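Local coordinates for protein FkbI (Streptomyces hygroscopicus, PDB 1R2J), which probably acts as an FAD-dependent acyl-ACP dehydrogenase, of the acyl-CoA dehydrogenase family, in making the methoxymalonyl extender unit of the polyketide FK520, at residues M123-V136 and V154-V168. Sequence-based numbering, arbitrary orientation.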
loop_
_atom_site.group_PDB
_atom_site.type_symbol
_atom_site.label_atom_id
_atom_site.label_comp_id
_atom_site.label_asym_id
_atom_site.label_seq_id
_atom_site.Cartn_x
_atom_site.Cartn_y
_atom_site.Cartn_z
ATOM N N MET A 123 -17.737 1.975 10.375
ATOM C CA MET A 123 -17.154 3.290 10.651
ATOM C C MET A 123 -18.266 4.275 11.026
ATOM O O MET A 123 -19.366 4.208 10.477
ATOM C CB MET A 123 -16.382 3.811 9.431
ATOM C CG MET A 123 -17.201 3.931 8.159
ATOM S SD MET A 123 -16.366 4.892 6.864
ATOM C CE MET A 123 -15.147 3.713 6.238
ATOM N N ARG A 124 -17.985 5.181 11.961
ATOM C CA ARG A 124 -18.990 6.150 12.399
ATOM C C ARG A 124 -18.675 7.596 12.037
ATOM O O ARG A 124 -19.453 8.500 12.345
ATOM C CB ARG A 124 -19.207 6.046 13.910
ATOM C CG ARG A 124 -20.110 4.901 14.335
ATOM C CD ARG A 124 -19.382 3.919 15.224
ATOM N NE ARG A 124 -18.684 4.592 16.313
ATOM C CZ ARG A 124 -18.161 3.966 17.363
ATOM N NH1 ARG A 124 -18.264 2.649 17.467
ATOM N NH2 ARG A 124 -17.531 4.656 18.303
ATOM N N THR A 125 -17.536 7.820 11.395
ATOM C CA THR A 125 -17.170 9.172 11.004
ATOM C C THR A 125 -18.254 9.715 10.071
ATOM O O THR A 125 -18.760 8.996 9.204
ATOM C CB THR A 125 -15.805 9.188 10.294
ATOM O OG1 THR A 125 -15.530 10.507 9.805
ATOM C CG2 THR A 125 -15.807 8.214 9.139
ATOM N N ARG A 126 -18.605 10.984 10.254
ATOM C CA ARG A 126 -19.653 11.610 9.455
ATOM C C ARG A 126 -19.200 12.836 8.659
ATOM O O ARG A 126 -18.365 13.608 9.111
ATOM C CB ARG A 126 -20.817 12.011 10.370
ATOM C CG ARG A 126 -20.385 12.568 11.720
ATOM C CD ARG A 126 -21.513 12.477 12.739
ATOM N NE ARG A 126 -21.163 13.138 13.994
ATOM C CZ ARG A 126 -20.231 12.695 14.834
ATOM N NH1 ARG A 126 -19.556 11.587 14.554
ATOM N NH2 ARG A 126 -19.971 13.363 15.952
ATOM N N VAL A 127 -19.759 12.980 7.461
ATOM C CA VAL A 127 -19.480 14.101 6.576
ATOM C C VAL A 127 -20.821 14.769 6.371
ATOM O O VAL A 127 -21.781 14.105 5.959
ATOM C CB VAL A 127 -18.941 13.649 5.220
ATOM C CG1 VAL A 127 -18.773 14.831 4.298
ATOM C CG2 VAL A 127 -17.609 12.919 5.392
ATOM N N ARG A 128 -20.904 16.066 6.656
ATOM C CA ARG A 128 -22.177 16.762 6.517
ATOM C C ARG A 128 -22.116 18.026 5.645
ATOM O O ARG A 128 -21.598 19.075 6.065
ATOM C CB ARG A 128 -22.731 17.095 7.913
ATOM C CG ARG A 128 -23.598 15.998 8.516
ATOM C CD ARG A 128 -24.524 16.518 9.624
ATOM N NE ARG A 128 -25.456 17.502 9.074
ATOM C CZ ARG A 128 -26.485 17.233 8.274
ATOM N NH1 ARG A 128 -27.257 18.225 7.845
ATOM N NH2 ARG A 128 -26.748 15.986 7.900
ATOM N N LEU A 129 -22.699 17.912 4.450
ATOM C CA LEU A 129 -22.773 19.001 3.485
ATOM C C LEU A 129 -23.691 20.068 4.102
ATOM O O LEU A 129 -24.799 19.757 4.533
ATOM C CB LEU A 129 -23.380 18.548 2.171
ATOM C CG LEU A 129 -22.590 17.584 1.284
ATOM C CD1 LEU A 129 -23.487 17.033 0.182
ATOM C CD2 LEU A 129 -21.381 18.291 0.688
ATOM N N ASP A 130 -23.246 21.325 4.109
ATOM C CA ASP A 130 -24.025 22.414 4.685
ATOM C C ASP A 130 -23.724 23.716 3.945
ATOM O O ASP A 130 -22.921 24.532 4.399
ATOM C CB ASP A 130 -23.680 22.579 6.159
ATOM C CG ASP A 130 -24.082 21.378 6.993
ATOM O OD1 ASP A 130 -25.282 21.036 6.990
ATOM O OD2 ASP A 130 -23.197 20.773 7.641
ATOM N N GLY A 131 -24.365 23.893 2.797
ATOM C CA GLY A 131 -24.149 25.095 2.025
ATOM C C GLY A 131 -22.900 25.022 1.167
ATOM O O GLY A 131 -22.765 24.133 0.329
ATOM N N ASP A 132 -21.993 25.970 1.374
ATOM C CA ASP A 132 -20.740 26.043 0.629
ATOM C C ASP A 132 -19.639 25.301 1.381
ATOM O O ASP A 132 -18.491 25.272 0.943
ATOM C CB ASP A 132 -20.309 27.506 0.490
ATOM C CG ASP A 132 -20.109 28.182 1.843
ATOM O OD1 ASP A 132 -19.587 29.318 1.886
ATOM O OD2 ASP A 132 -20.483 27.570 2.871
ATOM N N THR A 133 -20.000 24.689 2.504
ATOM C CA THR A 133 -19.017 24.024 3.346
ATOM C C THR A 133 -19.395 22.636 3.880
ATOM O O THR A 133 -20.562 22.363 4.166
ATOM C CB THR A 133 -18.693 24.953 4.538
ATOM O OG1 THR A 133 -18.248 26.224 4.046
ATOM C CG2 THR A 133 -17.615 24.365 5.414
ATOM N N ALA A 134 -18.392 21.768 4.013
ATOM C CA ALA A 134 -18.603 20.418 4.528
ATOM C C ALA A 134 -17.940 20.271 5.897
ATOM O O ALA A 134 -16.857 20.810 6.139
ATOM C CB ALA A 134 -18.040 19.386 3.556
ATOM N N VAL A 135 -18.599 19.552 6.798
ATOM C CA VAL A 135 -18.060 19.337 8.134
ATOM C C VAL A 135 -17.855 17.842 8.376
ATOM O O VAL A 135 -18.804 17.055 8.339
ATOM C CB VAL A 135 -19.010 19.896 9.216
ATOM C CG1 VAL A 135 -18.375 19.752 10.589
ATOM C CG2 VAL A 135 -19.325 21.360 8.932
ATOM N N VAL A 136 -16.606 17.451 8.606
ATOM C CA VAL A 136 -16.295 16.049 8.858
ATOM C C VAL A 136 -15.904 15.881 10.311
ATOM O O VAL A 136 -15.133 16.671 10.851
ATOM C CB VAL A 136 -15.135 15.545 7.963
ATOM C CG1 VAL A 136 -13.951 16.478 8.071
ATOM C CG2 VAL A 136 -14.733 14.130 8.380
ATOM N N VAL A 154 -10.476 11.145 3.390
ATOM C CA VAL A 154 -11.285 10.522 4.432
ATOM C C VAL A 154 -12.649 9.982 4.013
ATOM O O VAL A 154 -13.426 10.663 3.337
ATOM C CB VAL A 154 -11.488 11.524 5.596
ATOM C CG1 VAL A 154 -12.298 10.899 6.718
ATOM C CG2 VAL A 154 -10.143 11.974 6.108
ATOM N N PHE A 155 -12.928 8.753 4.440
ATOM C CA PHE A 155 -14.194 8.083 4.164
ATOM C C PHE A 155 -15.095 8.273 5.380
ATOM O O PHE A 155 -14.609 8.353 6.512
ATOM C CB PHE A 155 -13.972 6.583 3.934
ATOM C CG PHE A 155 -13.584 6.230 2.523
ATOM C CD1 PHE A 155 -14.542 5.807 1.614
ATOM C CD2 PHE A 155 -12.264 6.316 2.108
ATOM C CE1 PHE A 155 -14.190 5.471 0.313
ATOM C CE2 PHE A 155 -11.903 5.981 0.808
ATOM C CZ PHE A 155 -12.868 5.558 -0.090
ATOM N N GLY A 156 -16.401 8.338 5.143
ATOM C CA GLY A 156 -17.345 8.523 6.230
ATOM C C GLY A 156 -18.790 8.368 5.792
ATOM O O GLY A 156 -19.060 8.083 4.623
ATOM N N LEU A 157 -19.719 8.552 6.728
ATOM C CA LEU A 157 -21.140 8.433 6.430
ATOM C C LEU A 157 -21.776 9.811 6.333
ATOM O O LEU A 157 -21.555 10.675 7.185
ATOM C CB LEU A 157 -21.854 7.625 7.512
ATOM C CG LEU A 157 -21.288 6.247 7.861
ATOM C CD1 LEU A 157 -22.113 5.626 8.983
ATOM C CD2 LEU A 157 -21.305 5.359 6.634
ATOM N N GLN A 158 -22.570 10.016 5.292
ATOM C CA GLN A 158 -23.225 11.297 5.107
ATOM C C GLN A 158 -24.368 11.381 6.120
ATOM O O GLN A 158 -24.125 11.408 7.327
ATOM C CB GLN A 158 -23.740 11.408 3.673
ATOM C CG GLN A 158 -23.757 12.824 3.128
ATOM C CD GLN A 158 -23.398 12.871 1.658
ATOM O OE1 GLN A 158 -23.728 11.958 0.899
ATOM N NE2 GLN A 158 -22.730 13.940 1.246
ATOM N N GLU A 159 -25.607 11.406 5.639
ATOM C CA GLU A 159 -26.777 11.487 6.517
ATOM C C GLU A 159 -27.948 10.733 5.898
ATOM O O GLU A 159 -28.624 9.946 6.570
ATOM C CB GLU A 159 -27.151 12.951 6.751
ATOM C CG GLU A 159 -28.438 13.150 7.541
ATOM C CD GLU A 159 -28.284 12.889 9.030
ATOM O OE1 GLU A 159 -27.995 11.738 9.425
ATOM O OE2 GLU A 159 -28.463 13.849 9.808
ATOM N N ASP A 160 -28.191 11.021 4.622
ATOM C CA ASP A 160 -29.232 10.381 3.831
ATOM C C ASP A 160 -28.469 9.249 3.170
ATOM O O ASP A 160 -28.354 8.162 3.734
ATOM C CB ASP A 160 -29.760 11.305 2.718
ATOM C CG ASP A 160 -30.469 12.535 3.246
ATOM O OD1 ASP A 160 -29.873 13.276 4.058
ATOM O OD2 ASP A 160 -31.634 12.765 2.841
ATOM N N GLY A 161 -27.965 9.559 1.980
ATOM C CA GLY A 161 -27.173 8.616 1.210
ATOM C C GLY A 161 -25.835 8.467 1.901
ATOM O O GLY A 161 -24.862 9.163 1.588
ATOM N N SER A 162 -25.820 7.554 2.867
ATOM C CA SER A 162 -24.651 7.243 3.675
ATOM C C SER A 162 -23.442 6.973 2.793
ATOM O O SER A 162 -23.582 6.486 1.673
ATOM C CB SER A 162 -24.964 6.025 4.547
ATOM O OG SER A 162 -26.108 6.292 5.341
ATOM N N GLY A 163 -22.257 7.302 3.292
ATOM C CA GLY A 163 -21.054 7.064 2.515
ATOM C C GLY A 163 -20.618 8.235 1.656
ATOM O O GLY A 163 -21.276 8.588 0.682
ATOM N N ALA A 164 -19.494 8.838 2.025
ATOM C CA ALA A 164 -18.951 9.973 1.296
ATOM C C ALA A 164 -17.439 9.997 1.497
ATOM O O ALA A 164 -16.922 9.404 2.442
ATOM C CB ALA A 164 -19.564 11.276 1.805
ATOM N N VAL A 165 -16.731 10.673 0.598
ATOM C CA VAL A 165 -15.278 10.769 0.685
ATOM C C VAL A 165 -14.863 12.233 0.612
ATOM O O VAL A 165 -15.255 12.942 -0.312
ATOM C CB VAL A 165 -14.604 9.999 -0.465
ATOM C CG1 VAL A 165 -13.106 9.946 -0.241
ATOM C CG2 VAL A 165 -15.186 8.597 -0.563
ATOM N N VAL A 166 -14.067 12.675 1.583
ATOM C CA VAL A 166 -13.619 14.066 1.635
ATOM C C VAL A 166 -12.100 14.228 1.676
ATOM O O VAL A 166 -11.411 13.552 2.444
ATOM C CB VAL A 166 -14.209 14.792 2.870
ATOM C CG1 VAL A 166 -13.929 16.293 2.790
ATOM C CG2 VAL A 166 -15.697 14.536 2.953
ATOM N N VAL A 167 -11.584 15.126 0.841
ATOM C CA VAL A 167 -10.150 15.405 0.804
ATOM C C VAL A 167 -9.933 16.555 1.782
ATOM O O VAL A 167 -10.325 17.692 1.514
ATOM C CB VAL A 167 -9.691 15.833 -0.607
ATOM C CG1 VAL A 167 -8.203 16.148 -0.600
ATOM C CG2 VAL A 167 -9.997 14.725 -1.611
ATOM N N VAL A 168 -9.318 16.244 2.919
ATOM C CA VAL A 168 -9.069 17.223 3.970
ATOM C C VAL A 168 -7.609 17.651 4.097
ATOM O O VAL A 168 -6.715 16.810 4.208
ATOM C CB VAL A 168 -9.511 16.666 5.344
ATOM C CG1 VAL A 168 -9.454 17.758 6.396
ATOM C CG2 VAL A 168 -10.909 16.073 5.247
#
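With CG1 of Val-127 turned anti to the backbone N (chi1 175°) and CG2 beside that N, both methyls press on CG2 of Val-166; the nearer, CG1 of Val-127, lies a tight 3.4 Å from CG2 of Val-166. CB of Ala-164 packs beside this pair, and farther along CG1 of Val-136 meets CG2 of Val-168, a largely valine interface between two hairpins. At one edge the backbones join in a single bridge, where Leu-157 N gives a hydrogen bond to Thr-125 O (2.7 Å) and Leu-157 O accepts one from Val-127 N (2.9 Å). SD of Met-123 lies 3.8 Å from CA of Gly-156, and the bend at chi3 (77°) turns CE onto CB of Phe-155. On the exposed side, Arg-128 bridges Asp-130 within its own hairpin and Glu-159 across the contact; OE2 of Glu-159 is 3.3 Å from Arg-128 NH2 but well out of the guanidinium plane, a purely charge-based attraction. The example illustrates how this family's middle domain packs beta-sheets face to face: strands 126-130 and 133-143 meet 151-156 and 164-169, Val-201 of strand 199-202 touches Val-166, and Phe-155 lies beside FAD-binding Val-109, on strand 107-110, and Phe-111 just after it.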